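Local coordinates for L-arabinose ABC transporter, periplasmic L-arabinose-binding protein (Burkholderia thailandensis, PDB 4KZK), which probably captures L-arabinose and related sugars such as D-galactose in the periplasm for delivery to an ABC transporter, at residues D48-D53 against N266-V270; Y145-V151 against T187-A192; F283-L289 against S319-R325. All coordinates share one frame; numbering follows the deposited sequence. Where two conformers were deposited one is given.

Contact 1: D48-D53 against N266-V270; sequences DPWFQD and NGSQV. With GAL (beta-D-galactopyranose), chain B.
Pro-49 lays its ring over the start of helix 269-276: CB lies 3.4 Å from Ser-268 OG, CG packs on the backbone N of Gln-269, and CD meets Val-270 CG2 at 3.8 Å. Asp-53, one turn on from Pro-49, accepts through OD2 from Ser-268 OG at 2.6 Å; the serine hydroxyl, trans to N (chi1 -173°), comes from above the carboxylate plane. The Ser-268 hydroxyl, though at the N-cap position of its helix, is thus spent on the other segment. Asp-48 caps helix 49-65 through OD1, which accepts from Trp-50 N, while OD2 takes the O3 hydroxyl of galactose at 2.6 Å. Asn-266 comes at the sugar from the other segment: OD1 accepts from galactose O4 at 2.6 Å, and ND2 donates almost straight (170°) to galactose O3 at 3.0 Å. A water joins Asp-48 OD1 to Asn-266 ND2. Trp-50 lays one ring face against galactose C4, and Asp-123 holds its NE1. Galactose O3 therefore bonds to both segments, one from each lobe of this periplasmic binding protein, consistent with the sugar helping to hold the closed form together.

Contact 2: Y145-V151 against T187-A192; sequences YRIGRQV and TGAVDA
Tyr-145 sends its ring across to helix 180-195 with CG anti to the backbone N (chi1 -176°), which brings CE1 to 3.5 Å from Gly-188 CA and within reach of the Thr-187 methyl. Its hydroxyl donates to Asp-191 OD2 over 2.6 Å, meeting the anti lone pair of that oxygen; the carboxylate oxygen sits at the ring edge, in plane, although the two flat groups are turned 63° apart. Gly-148 and Gly-188 have the closest CA atoms of the two segments, 4.1 Å apart. With no side chain on either residue, the axes of the two short helical segments come to 6.3 Å and cross at -44°, backbone against backbone, and Gly-148 O lies 3.1 Å from Ala-189 CA in a CA-H...O contact. In this type I periplasmic binding protein fold, the helices flank the C-terminal lobe on the same side of its sheet, where Val-151 and Ala-189 both touch Phe-236 of strand 233-236. Arg-149 folds back through bends at chi2 and chi3, laying one guanidinium face over the backbone of Asp-191 and Ala-192. From there NH1 donates to Tyr-145 OH at 3.0 Å, in the guanidinium plane, so that the phenol oxygen passes the link on to Asp-191. At the end of the segment Val-151 sets CG1 against Ala-189 CB, 4.0 Å away.

Contact 3: F283-L289 against S319-R325; sequences FFGSILL and SGTLITR
Ser-286 and Ile-323 form a hydrogen-bonded antiparallel pair: Ile-323 N donates to Ser-286 O at 2.8 Å, nearly along the C=O axis, and Ser-286 N returns a bond to Ile-323 O. Leu-288 and Thr-321 make the next such pair, where Leu-288 N reaches Thr-321 O at 2.8 Å, tilted 30° from the carbonyl plane. On the face shared by these residues, Ile-323 CG2 packs against Leu-288 CB at 3.9 Å, and helix 328-334 covers both. On the other face Ile-287 CD1 touches Leu-322 CB at 4.1 Å, crossing it at about a right angle beneath helix 144-161. Beyond the ladder, Arg-325 reaches out with a straight chain so that NH1 (2.8 Å) and NH2 (3.1 Å) both bond to Phe-283 O. A water accepts from Arg-325 N and NH1 and donates to Phe-284 O. Farther out, Asp-240 holds Ser-286 OG. Strand 315-324 runs antiparallel to 283-288 in the otherwise parallel C-terminal-lobe sheet of this type I binding protein, and Leu-289 lines the galactose pocket. Guanidinium and water thus bridge two carbonyls where the regular ladder has given way, and the arginine's charge probably strengthens its bonds to Phe-283 O.

In the fold
Contact 1 is the buried one, its centre about 9 Å from that of the chain, and brings the start of helix 49-65 and the loop leading into helix 269-276, one from each lobe, together beside galactose; its chemistry is mostly polar round the sugar, with a proline packed on the helix start. Contacts 2 and 3 are partly buried and lie within the C-terminal lobe, one joining helices by close glycine packing and a tyrosine-aspartate-arginine chain of hydrogen bonds along one side, the other strands by main-chain bonds. Contact 3 touches both others: Asn-266 pairs through its backbone with Ile-287 and Leu-289, and Gln-150 NE2 bonds to Gly-320 O. Contacts 1 and 2 do not touch.

Contact 1: D48-D53 against N266-V270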
loop_
_atom_site.group_PDB
_atom_site.type_symbol
_atom_site.label_atom_id
_atom_site.label_comp_id
_atom_site.label_asym_id
_atom_site.label_seq_id
_atom_site.Cartn_x
_atom_site.Cartn_y
_atom_site.Cartn_z
ATOM N N ASP A 48 -4.073 1.579 9.215
ATOM C CA ASP A 48 -3.031 1.974 8.255
ATOM C C ASP A 48 -3.347 3.425 7.878
ATOM O O ASP A 48 -4.422 3.708 7.348
ATOM C CB ASP A 48 -3.097 1.058 7.026
ATOM C CG ASP A 48 -2.239 1.524 5.857
ATOM O OD1 ASP A 48 -1.631 2.609 5.934
ATOM O OD2 ASP A 48 -2.236 0.789 4.832
ATOM N N PRO A 49 -2.408 4.350 8.159
ATOM C CA PRO A 49 -2.707 5.777 7.973
ATOM C C PRO A 49 -2.949 6.140 6.522
ATOM O O PRO A 49 -3.538 7.177 6.258
ATOM C CB PRO A 49 -1.476 6.473 8.524
ATOM C CG PRO A 49 -0.379 5.471 8.428
ATOM C CD PRO A 49 -1.043 4.140 8.680
ATOM N N TRP A 50 -2.511 5.308 5.577
ATOM C CA TRP A 50 -2.872 5.509 4.168
ATOM C C TRP A 50 -4.381 5.629 3.985
ATOM O O TRP A 50 -4.859 6.499 3.248
ATOM C CB TRP A 50 -2.303 4.375 3.294
ATOM C CG TRP A 50 -2.755 4.442 1.895
ATOM C CD1 TRP A 50 -3.693 3.653 1.287
ATOM C CD2 TRP A 50 -2.331 5.378 0.921
ATOM N NE1 TRP A 50 -3.857 4.042 -0.011
ATOM C CE2 TRP A 50 -3.030 5.103 -0.264
ATOM C CE3 TRP A 50 -1.432 6.455 0.937
ATOM C CZ2 TRP A 50 -2.863 5.867 -1.427
ATOM C CZ3 TRP A 50 -1.269 7.188 -0.213
ATOM C CH2 TRP A 50 -1.959 6.871 -1.381
ATOM N N PHE A 51 -5.139 4.761 4.652
ATOM C CA PHE A 51 -6.583 4.773 4.488
ATOM C C PHE A 51 -7.211 5.934 5.226
ATOM O O PHE A 51 -8.206 6.487 4.787
ATOM C CB PHE A 51 -7.175 3.408 4.882
ATOM C CG PHE A 51 -6.802 2.331 3.918
ATOM C CD1 PHE A 51 -7.265 2.361 2.630
ATOM C CD2 PHE A 51 -5.928 1.324 4.265
ATOM C CE1 PHE A 51 -6.849 1.411 1.718
ATOM C CE2 PHE A 51 -5.504 0.387 3.350
ATOM C CZ PHE A 51 -5.989 0.426 2.079
ATOM N N GLN A 52 -6.605 6.321 6.326
ATOM C CA GLN A 52 -7.009 7.555 6.999
ATOM C C GLN A 52 -6.789 8.756 6.063
ATOM O O GLN A 52 -7.603 9.698 6.013
ATOM C CB GLN A 52 -6.261 7.730 8.336
ATOM C CG GLN A 52 -6.606 6.663 9.391
ATOM C CD GLN A 52 -8.042 6.721 9.902
ATOM O OE1 GLN A 52 -8.717 7.738 9.771
ATOM N NE2 GLN A 52 -8.516 5.619 10.486
ATOM N N ASP A 53 -5.707 8.733 5.294
ATOM C CA ASP A 53 -5.431 9.815 4.353
ATOM C C ASP A 53 -6.422 9.815 3.204
ATOM O O ASP A 53 -6.892 10.884 2.793
ATOM C CB ASP A 53 -4.014 9.728 3.778
ATOM C CG ASP A 53 -2.931 10.006 4.803
ATOM O OD1 ASP A 53 -3.196 10.631 5.857
ATOM O OD2 ASP A 53 -1.780 9.627 4.535
ATOM N N ASN A 266 4.267 4.276 0.602
ATOM C CA ASN A 266 3.100 5.090 1.006
ATOM C C ASN A 266 3.542 6.493 1.363
ATOM O O ASN A 266 3.008 7.448 0.866
ATOM C CB ASN A 266 2.300 4.530 2.168
ATOM C CG ASN A 266 1.475 3.334 1.798
ATOM O OD1 ASN A 266 1.290 3.032 0.620
ATOM N ND2 ASN A 266 0.932 2.659 2.814
ATOM N N GLY A 267 4.546 6.589 2.220
ATOM C CA GLY A 267 5.036 7.882 2.683
ATOM C C GLY A 267 4.091 8.612 3.625
ATOM O O GLY A 267 4.155 9.836 3.788
ATOM N N SER A 268 3.190 7.844 4.258
ATOM C CA SER A 268 2.238 8.357 5.241
ATOM C C SER A 268 2.816 8.218 6.661
ATOM O O SER A 268 4.044 8.167 6.839
ATOM C CB SER A 268 0.895 7.637 5.093
ATOM O OG SER A 268 -0.107 8.193 5.917
ATOM N N GLN A 269 1.949 8.188 7.669
ATOM C CA GLN A 269 2.403 8.400 9.040
ATOM C C GLN A 269 3.339 7.336 9.594
ATOM O O GLN A 269 4.105 7.631 10.482
ATOM C CB GLN A 269 1.190 8.601 9.967
ATOM C CG GLN A 269 0.281 9.776 9.559
ATOM C CD GLN A 269 0.978 11.123 9.535
ATOM O OE1 GLN A 269 0.821 11.944 8.607
ATOM N NE2 GLN A 269 1.772 11.349 10.512
ATOM N N VAL A 270 3.313 6.118 9.066
ATOM C CA VAL A 270 4.274 5.118 9.517
ATOM C C VAL A 270 5.699 5.520 9.101
ATOM O O VAL A 270 6.632 5.421 9.887
ATOM C CB VAL A 270 3.929 3.711 8.994
ATOM C CG1 VAL A 270 5.016 2.715 9.347
ATOM C CG2 VAL A 270 2.575 3.236 9.520
HETATM C C1 GAL B . -2.776 -1.210 -0.392
HETATM C C2 GAL B . -1.946 -1.179 0.888
HETATM C C3 GAL B . -1.853 0.276 1.367
HETATM C C4 GAL B . -1.328 1.159 0.239
HETATM C C5 GAL B . -2.232 1.008 -0.972
HETATM C C6 GAL B . -1.726 1.817 -2.158
HETATM O O1 GAL B . -2.745 -2.538 -0.878
HETATM O O2 GAL B . -2.590 -1.981 1.851
HETATM O O3 GAL B . -1.028 0.389 2.534
HETATM O O4 GAL B . 0.010 0.846 -0.064
HETATM O O5 GAL B . -2.212 -0.355 -1.374
HETATM O O6 GAL B . -2.581 1.658 -3.278
HETATM O O HOH W 1 1.018 3.143 5.686
HETATM O O HOH W 2 -0.748 12.160 6.237
#

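Contact 2: Y145-V151 against T187-A192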
loop_
_atom_site.group_PDB
_atom_site.type_symbol
_atom_site.label_atom_id
_atom_site.label_comp_id
_atom_site.label_asym_id
_atom_site.label_seq_id
_atom_site.Cartn_x
_atom_site.Cartn_y
_atom_site.Cartn_z
ATOM N N TYR A 145 4.619 -2.278 -10.180
ATOM C CA TYR A 145 5.929 -2.739 -10.594
ATOM C C TYR A 145 6.921 -1.592 -10.649
ATOM O O TYR A 145 8.029 -1.709 -10.110
ATOM C CB TYR A 145 5.855 -3.487 -11.930
ATOM C CG TYR A 145 7.208 -4.051 -12.323
ATOM C CD1 TYR A 145 7.683 -5.243 -11.762
ATOM C CD2 TYR A 145 8.042 -3.372 -13.210
ATOM C CE1 TYR A 145 8.948 -5.728 -12.079
ATOM C CE2 TYR A 145 9.298 -3.852 -13.519
ATOM C CZ TYR A 145 9.746 -5.041 -12.950
ATOM O OH TYR A 145 11.021 -5.514 -13.284
ATOM N N ARG A 146 6.526 -0.475 -11.264
ATOM C CA ARG A 146 7.407 0.686 -11.349
ATOM C C ARG A 146 7.737 1.264 -9.980
ATOM O O ARG A 146 8.855 1.664 -9.736
ATOM C CB ARG A 146 6.798 1.784 -12.228
ATOM C CG ARG A 146 6.742 1.410 -13.695
ATOM C CD ARG A 146 6.553 2.606 -14.622
ATOM N NE ARG A 146 6.056 3.796 -13.930
ATOM C CZ ARG A 146 4.803 4.252 -13.935
ATOM N NH1 ARG A 146 3.829 3.681 -14.630
ATOM N NH2 ARG A 146 4.530 5.326 -13.227
ATOM N N ILE A 147 6.771 1.255 -9.071
ATOM C CA ILE A 147 6.975 1.708 -7.691
ATOM C C ILE A 147 8.014 0.813 -7.014
ATOM O O ILE A 147 8.936 1.273 -6.346
ATOM C CB ILE A 147 5.653 1.663 -6.892
ATOM C CG1 ILE A 147 4.630 2.647 -7.480
ATOM C CG2 ILE A 147 5.890 1.953 -5.412
ATOM C CD1 ILE A 147 5.037 4.102 -7.425
ATOM N N GLY A 148 7.832 -0.484 -7.168
ATOM C CA GLY A 148 8.830 -1.418 -6.683
ATOM C C GLY A 148 10.230 -1.156 -7.222
ATOM O O GLY A 148 11.220 -1.240 -6.477
ATOM N N ARG A 149 10.342 -0.890 -8.528
ATOM C CA ARG A 149 11.643 -0.528 -9.076
ATOM C C ARG A 149 12.246 0.664 -8.343
ATOM O O ARG A 149 13.458 0.690 -8.086
ATOM C CB ARG A 149 11.525 -0.208 -10.567
ATOM C CG ARG A 149 11.129 -1.376 -11.446
ATOM C CD ARG A 149 12.159 -2.491 -11.459
ATOM N NE ARG A 149 13.412 -2.104 -12.105
ATOM C CZ ARG A 149 14.033 -2.805 -13.050
ATOM N NH1 ARG A 149 13.520 -3.947 -13.529
ATOM N NH2 ARG A 149 15.189 -2.361 -13.517
ATOM N N GLN A 150 11.428 1.668 -8.083
ATOM C CA GLN A 150 11.877 2.834 -7.303
ATOM C C GLN A 150 12.357 2.456 -5.908
ATOM O O GLN A 150 13.337 3.006 -5.421
ATOM C CB GLN A 150 10.785 3.888 -7.199
ATOM C CG GLN A 150 10.418 4.530 -8.521
ATOM C CD GLN A 150 9.252 5.469 -8.336
ATOM O OE1 GLN A 150 8.113 5.029 -8.242
ATOM N NE2 GLN A 150 9.517 6.730 -8.236
ATOM N N VAL A 151 11.668 1.529 -5.262
ATOM C CA VAL A 151 12.125 1.047 -3.959
ATOM C C VAL A 151 13.531 0.444 -4.056
ATOM O O VAL A 151 14.428 0.777 -3.286
ATOM C CB VAL A 151 11.168 -0.008 -3.373
ATOM C CG1 VAL A 151 11.800 -0.710 -2.174
ATOM C CG2 VAL A 151 9.806 0.594 -3.002
ATOM N N THR A 187 8.373 -7.721 -6.506
ATOM C CA THR A 187 9.062 -8.149 -7.728
ATOM C C THR A 187 9.856 -6.994 -8.340
ATOM O O THR A 187 11.009 -7.147 -8.719
ATOM C CB THR A 187 8.069 -8.745 -8.750
ATOM O OG1 THR A 187 7.390 -9.858 -8.151
ATOM C CG2 THR A 187 8.795 -9.249 -9.983
ATOM N N GLY A 188 9.256 -5.804 -8.400
ATOM C CA GLY A 188 9.981 -4.645 -8.912
ATOM C C GLY A 188 11.200 -4.325 -8.087
ATOM O O GLY A 188 12.284 -4.041 -8.622
ATOM N N ALA A 189 11.048 -4.372 -6.762
ATOM C CA ALA A 189 12.171 -4.082 -5.883
ATOM C C ALA A 189 13.299 -5.097 -6.076
ATOM O O ALA A 189 14.480 -4.736 -6.199
ATOM C CB ALA A 189 11.711 -4.047 -4.425
ATOM N N VAL A 190 12.950 -6.374 -6.112
ATOM C CA VAL A 190 13.969 -7.396 -6.334
ATOM C C VAL A 190 14.673 -7.201 -7.687
ATOM O O VAL A 190 15.893 -7.311 -7.782
ATOM C CB VAL A 190 13.388 -8.833 -6.239
ATOM C CG1 VAL A 190 14.408 -9.873 -6.720
ATOM C CG2 VAL A 190 12.967 -9.154 -4.817
ATOM N N ASP A 191 13.894 -6.925 -8.729
ATOM C CA ASP A 191 14.450 -6.787 -10.075
ATOM C C ASP A 191 15.406 -5.607 -10.117
ATOM O O ASP A 191 16.493 -5.694 -10.688
ATOM C CB ASP A 191 13.332 -6.607 -11.122
ATOM C CG ASP A 191 12.560 -7.891 -11.413
ATOM O OD1 ASP A 191 12.922 -8.965 -10.879
ATOM O OD2 ASP A 191 11.583 -7.838 -12.199
ATOM N N ALA A 192 15.017 -4.490 -9.509
ATOM C CA ALA A 192 15.915 -3.331 -9.456
ATOM C C ALA A 192 17.201 -3.648 -8.674
ATOM O O ALA A 192 18.288 -3.209 -9.042
ATOM C CB ALA A 192 15.197 -2.112 -8.863
#

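Contact 3: F283-L289 against S319-R325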
loop_
_atom_site.group_PDB
_atom_site.type_symbol
_atom_site.label_atom_id
_atom_site.label_comp_id
_atom_site.label_asym_id
_atom_site.label_seq_id
_atom_site.Cartn_x
_atom_site.Cartn_y
_atom_site.Cartn_z
ATOM N N PHE A 283 14.720 2.135 8.858
ATOM C CA PHE A 283 13.746 2.611 7.891
ATOM C C PHE A 283 14.307 3.902 7.275
ATOM O O PHE A 283 14.238 4.983 7.881
ATOM C CB PHE A 283 12.417 2.853 8.570
ATOM C CG PHE A 283 11.289 3.090 7.615
ATOM C CD1 PHE A 283 11.085 4.334 7.060
ATOM C CD2 PHE A 283 10.447 2.047 7.251
ATOM C CE1 PHE A 283 10.044 4.551 6.187
ATOM C CE2 PHE A 283 9.400 2.260 6.371
ATOM C CZ PHE A 283 9.212 3.513 5.825
ATOM N N PHE A 284 14.865 3.749 6.073
ATOM C CA PHE A 284 15.658 4.782 5.433
ATOM C C PHE A 284 14.789 5.710 4.592
ATOM O O PHE A 284 15.009 6.909 4.510
ATOM C CB PHE A 284 16.716 4.122 4.559
ATOM C CG PHE A 284 17.404 5.079 3.651
ATOM C CD1 PHE A 284 18.297 5.987 4.146
ATOM C CD2 PHE A 284 17.116 5.089 2.296
ATOM C CE1 PHE A 284 18.910 6.897 3.299
ATOM C CE2 PHE A 284 17.704 6.005 1.453
ATOM C CZ PHE A 284 18.612 6.905 1.954
ATOM N N GLY A 285 13.798 5.151 3.924
ATOM C CA GLY A 285 12.993 5.960 3.017
ATOM C C GLY A 285 11.688 5.289 2.674
ATOM O O GLY A 285 11.424 4.168 3.108
ATOM N N SER A 286 10.869 5.986 1.876
ATOM C CA SER A 286 9.591 5.447 1.429
ATOM C C SER A 286 9.215 6.040 0.100
ATOM O O SER A 286 9.584 7.180 -0.186
ATOM C CB SER A 286 8.515 5.786 2.466
ATOM O OG SER A 286 7.248 5.294 2.103
ATOM N N ILE A 287 8.465 5.307 -0.718
ATOM C CA ILE A 287 7.941 5.916 -1.944
ATOM C C ILE A 287 6.620 6.591 -1.598
ATOM O O ILE A 287 5.617 5.913 -1.267
ATOM C CB ILE A 287 7.756 4.902 -3.097
ATOM C CG1 ILE A 287 9.028 4.093 -3.359
ATOM C CG2 ILE A 287 7.265 5.630 -4.347
ATOM C CD1 ILE A 287 10.248 4.938 -3.661
ATOM N N LEU A 288 6.642 7.915 -1.652
ATOM C CA LEU A 288 5.516 8.750 -1.325
ATOM C C LEU A 288 4.462 8.612 -2.416
ATOM O O LEU A 288 4.749 8.899 -3.583
ATOM C CB LEU A 288 5.954 10.213 -1.215
ATOM C CG LEU A 288 4.852 11.228 -0.952
ATOM C CD1 LEU A 288 4.221 11.044 0.424
ATOM C CD2 LEU A 288 5.368 12.663 -1.092
ATOM N N LEU A 289 3.289 8.153 -2.019
ATOM C CA LEU A 289 2.104 8.120 -2.870
ATOM C C LEU A 289 1.205 9.340 -2.638
ATOM O O LEU A 289 1.399 10.128 -1.707
ATOM C CB LEU A 289 1.316 6.839 -2.588
ATOM C CG LEU A 289 2.079 5.524 -2.759
ATOM C CD1 LEU A 289 1.142 4.379 -2.428
ATOM C CD2 LEU A 289 2.708 5.324 -4.132
ATOM N N SER A 319 1.493 7.317 -9.479
ATOM C CA SER A 319 2.940 7.289 -9.354
ATOM C C SER A 319 3.409 7.798 -8.006
ATOM O O SER A 319 2.631 8.358 -7.231
ATOM C CB SER A 319 3.565 8.148 -10.464
ATOM O OG SER A 319 3.357 7.562 -11.750
ATOM N N GLY A 320 4.693 7.625 -7.752
ATOM C CA GLY A 320 5.292 8.026 -6.500
ATOM C C GLY A 320 6.695 8.570 -6.657
ATOM O O GLY A 320 7.304 8.454 -7.713
ATOM N N THR A 321 7.206 9.157 -5.580
ATOM C CA THR A 321 8.586 9.613 -5.549
ATOM C C THR A 321 9.215 9.296 -4.201
ATOM O O THR A 321 8.533 9.244 -3.164
ATOM C CB THR A 321 8.730 11.124 -5.788
ATOM O OG1 THR A 321 8.092 11.823 -4.720
ATOM C CG2 THR A 321 8.116 11.532 -7.124
ATOM N N LEU A 322 10.521 9.091 -4.222
ATOM C CA LEU A 322 11.232 8.727 -3.007
ATOM C C LEU A 322 11.298 9.874 -2.014
ATOM O O LEU A 322 11.649 10.994 -2.393
ATOM C CB LEU A 322 12.645 8.263 -3.343
ATOM C CG LEU A 322 13.557 8.055 -2.140
ATOM C CD1 LEU A 322 13.099 6.843 -1.360
ATOM C CD2 LEU A 322 15.006 7.947 -2.590
ATOM N N ILE A 323 10.988 9.579 -0.749
ATOM C CA ILE A 323 11.242 10.505 0.356
ATOM C C ILE A 323 12.132 9.824 1.379
ATOM O O ILE A 323 12.050 8.618 1.609
ATOM C CB ILE A 323 9.974 11.071 1.015
ATOM C CG1 ILE A 323 9.060 9.983 1.584
ATOM C CG2 ILE A 323 9.232 11.966 0.023
ATOM C CD1 ILE A 323 7.925 10.572 2.411
ATOM N N THR A 324 12.999 10.634 1.963
ATOM C CA THR A 324 13.846 10.257 3.060
ATOM C C THR A 324 13.722 11.350 4.134
ATOM O O THR A 324 12.970 12.282 3.987
ATOM C CB THR A 324 15.309 10.202 2.598
ATOM O OG1 THR A 324 15.740 11.528 2.287
ATOM C CG2 THR A 324 15.479 9.267 1.392
ATOM N N ARG A 325 14.486 11.238 5.226
ATOM C CA ARG A 325 14.491 12.270 6.247
ATOM C C ARG A 325 14.824 13.640 5.663
ATOM O O ARG A 325 14.329 14.644 6.164
ATOM C CB ARG A 325 15.460 11.896 7.360
ATOM C CG ARG A 325 14.948 10.743 8.225
ATOM C CD ARG A 325 15.997 10.137 9.143
ATOM N NE ARG A 325 15.413 9.054 9.944
ATOM C CZ ARG A 325 15.172 7.822 9.503
ATOM N NH1 ARG A 325 15.474 7.470 8.248
ATOM N NH2 ARG A 325 14.615 6.925 10.309
HETATM O O HOH W 3 16.183 8.897 5.855
#